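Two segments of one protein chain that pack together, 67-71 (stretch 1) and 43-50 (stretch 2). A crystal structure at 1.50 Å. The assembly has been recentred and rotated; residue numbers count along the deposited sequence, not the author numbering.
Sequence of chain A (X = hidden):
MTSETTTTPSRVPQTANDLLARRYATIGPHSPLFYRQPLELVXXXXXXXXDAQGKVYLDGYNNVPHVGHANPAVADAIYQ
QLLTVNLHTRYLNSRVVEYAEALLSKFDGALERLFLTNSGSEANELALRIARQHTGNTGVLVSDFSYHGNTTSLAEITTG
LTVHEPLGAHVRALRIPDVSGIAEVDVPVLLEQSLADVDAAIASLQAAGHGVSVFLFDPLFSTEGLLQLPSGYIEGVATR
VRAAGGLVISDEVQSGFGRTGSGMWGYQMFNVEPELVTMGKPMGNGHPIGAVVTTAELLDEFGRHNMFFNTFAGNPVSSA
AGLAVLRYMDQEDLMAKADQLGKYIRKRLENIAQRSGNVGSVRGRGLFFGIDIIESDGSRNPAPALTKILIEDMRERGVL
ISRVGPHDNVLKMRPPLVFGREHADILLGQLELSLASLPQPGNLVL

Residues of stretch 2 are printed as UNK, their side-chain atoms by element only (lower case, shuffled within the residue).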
# COMPACT_ATOMS: atom_id res chain seq x y z
N VAL A 67 -0.81 -17.76 -11.09
CA VAL A 67 -0.79 -19.22 -11.10
C VAL A 67 -2.17 -19.88 -11.11
O VAL A 67 -2.32 -21.06 -10.71
CB VAL A 67 0.17 -19.80 -10.04
CG1 VAL A 67 1.64 -19.38 -10.38
CG2 VAL A 67 -0.12 -19.36 -8.61
N GLY A 68 -3.15 -19.09 -11.46
CA GLY A 68 -4.51 -19.56 -11.67
C GLY A 68 -5.48 -19.26 -10.50
O GLY A 68 -5.06 -19.14 -9.30
N HIS A 69 -6.75 -19.07 -10.82
CA HIS A 69 -7.77 -18.88 -9.79
C HIS A 69 -7.87 -20.06 -8.80
O HIS A 69 -7.83 -21.24 -9.23
CB HIS A 69 -9.16 -18.68 -10.47
CG HIS A 69 -9.21 -17.50 -11.36
ND1 HIS A 69 -9.23 -16.21 -10.89
CD2 HIS A 69 -9.22 -17.40 -12.73
CE1 HIS A 69 -9.25 -15.38 -11.93
NE2 HIS A 69 -9.25 -16.08 -13.05
N ALA A 70 -7.97 -19.72 -7.50
CA ALA A 70 -8.11 -20.74 -6.46
C ALA A 70 -6.99 -21.78 -6.34
O ALA A 70 -7.18 -22.89 -5.90
CB ALA A 70 -9.53 -21.45 -6.56
N ASN A 71 -5.78 -21.35 -6.76
CA ASN A 71 -4.65 -22.23 -6.72
C ASN A 71 -4.49 -22.80 -5.29
O ASN A 71 -4.32 -22.04 -4.29
CB ASN A 71 -3.34 -21.50 -7.15
CG ASN A 71 -2.14 -22.40 -7.16
OD1 ASN A 71 -1.71 -22.91 -6.07
ND2 ASN A 71 -1.54 -22.61 -8.36
N UNK A 43 -16.92 -17.47 -8.50
CA UNK A 43 -15.94 -18.55 -8.27
C UNK A 43 -15.09 -18.68 -9.51
O UNK A 43 -15.41 -18.23 -10.64
c UNK A 43 -16.59 -19.86 -7.93
o UNK A 43 -17.33 -20.37 -9.04
N UNK A 44 -13.90 -19.27 -9.32
CA UNK A 44 -12.98 -19.58 -10.43
C UNK A 44 -12.13 -20.83 -10.15
O UNK A 44 -11.98 -21.25 -8.98
N UNK A 45 -11.57 -21.41 -11.20
CA UNK A 45 -10.61 -22.53 -11.06
C UNK A 45 -9.67 -22.49 -12.23
O UNK A 45 -10.06 -22.67 -13.41
c UNK A 45 -11.40 -23.87 -10.99
o UNK A 45 -10.39 -24.90 -10.83
N UNK A 46 -8.35 -22.24 -11.97
CA UNK A 46 -7.38 -22.17 -13.04
C UNK A 46 -7.62 -21.00 -13.96
O UNK A 46 -7.45 -19.84 -13.54
N UNK A 47 -7.98 -21.26 -15.27
CA UNK A 47 -8.29 -20.23 -16.24
C UNK A 47 -9.83 -19.99 -16.38
O UNK A 47 -10.22 -19.17 -17.23
c UNK A 47 -8.30 -21.78 -18.29
c UNK A 47 -6.12 -20.52 -17.58
c UNK A 47 -7.68 -20.49 -17.60
N UNK A 48 -10.62 -20.71 -15.57
CA UNK A 48 -12.09 -20.64 -15.76
C UNK A 48 -12.80 -19.85 -14.66
O UNK A 48 -12.38 -19.95 -13.47
c UNK A 48 -11.10 -23.92 -16.70
c UNK A 48 -11.52 -24.03 -20.34
n UNK A 48 -10.79 -24.47 -17.92
c UNK A 48 -11.49 -23.83 -18.93
c UNK A 48 -12.61 -22.08 -15.79
c UNK A 48 -12.06 -22.94 -16.88
c UNK A 48 -13.16 -22.07 -19.09
c UNK A 48 -13.16 -22.29 -20.53
c UNK A 48 -12.33 -23.27 -21.10
c UNK A 48 -12.30 -22.83 -18.31
N UNK A 49 -13.79 -19.04 -15.02
CA UNK A 49 -14.58 -18.21 -14.10
C UNK A 49 -16.06 -18.42 -14.29
O UNK A 49 -16.48 -18.59 -15.42
c UNK A 49 -12.43 -15.00 -14.52
c UNK A 49 -14.27 -16.74 -14.30
c UNK A 49 -12.88 -16.26 -13.79
c UNK A 49 -12.91 -16.14 -12.25
N UNK A 50 -16.83 -18.35 -13.20
CA UNK A 50 -18.28 -18.59 -13.22
C UNK A 50 -19.01 -17.38 -12.63
O UNK A 50 -18.59 -16.79 -11.58
c UNK A 50 -20.19 -20.06 -12.49
c UNK A 50 -18.66 -19.81 -12.40
o UNK A 50 -17.99 -20.96 -12.92

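Position 43 has two side-chain atoms, one carbon and then one oxygen, with CA-to-CB pointing away from stretch 1 and no contact with it. A single hydroxyl on CB makes this Ser43. It serves the hairpin rather than the interface: its backbone O accepts a hydrogen bond from N of position 50, 2.9 Å away.

Position 44 has no side-chain atoms, so it is Gly44. The absence matters here, because a CB would point toward stretch 1 and sit 2.9 Å from CB of His69, a clash. The vacant space lets the histidine lie close, with His69 CB 3.7 Å from Gly44 C, while Ala70 CB comes within 3.4 Å of Gly44 O.

Position 45 again carries one carbon and then one oxygen, with CA-to-CB away from stretch 1; it is Ser45. What reaches across is its backbone: Ser45 CA lies 3.6 Å from His69 O in a CA-H...O contact.

Position 46 has no side-chain atoms and is Gly46. Here the reason is conformational. A CB would point away from the partner and meet no obstacle there, but phi is 66°, a positive value that favours glycine. Its backbone forms both hydrogen bonds of the contact: Gly46 N donates to His69 O at 3.0 Å, and Gly46 O accepts from His69 N at 2.9 Å.

Position 47 has three carbons, two of them carried by the first, the beta-branched pattern of Val47. The side chain is buried, yet CA-to-CB points away and the side chain makes no contact with stretch 1.

Position 48 has one carbon leading to fused five- and six-membered rings that hold eight carbons and one nitrogen. That indole identifies Trp48. CA-to-CB points away from stretch 1, and the backbone closes the type II' turn, with Trp48 N donating to Ser45 O at 3.0 Å and Ser45 N to Trp48 O at 2.8 Å.

Position 49 has four carbons, forked at the second, which makes it Leu49. CA-to-CB runs sideways, but the end comes nearer to stretch 1: Leu49 CD2 stands 3.7 Å from the centroid of the His69 ring and 8° off its normal, a CH-pi contact over the face.

Position 50 has one carbon carrying an oxygen and another carbon, so it is Thr50, out of reach of stretch 1.

The contact is a single antiparallel bridge between Gly46 at the hairpin turn and His69, with two backbone hydrogen bonds fixing the register. Close approach depends on glycine on both sides: a CB on Gly68 would lie only 3.3 Å from Gly46 CA, and would also jam against the preceding carbonyl. His69 contributes the main side chain, fitting beside bare Gly44 with Leu49 over one ring face. Within stretch 1, Asn71 ND2 donates to Val67 O at 2.9 Å, bracing the type II turn. The rule is to pair backbones at a tight turn, leave room with glycine, and cover one ring with an aliphatic side chain.

Stretch 2, residues 43-50: SGSGVWLT
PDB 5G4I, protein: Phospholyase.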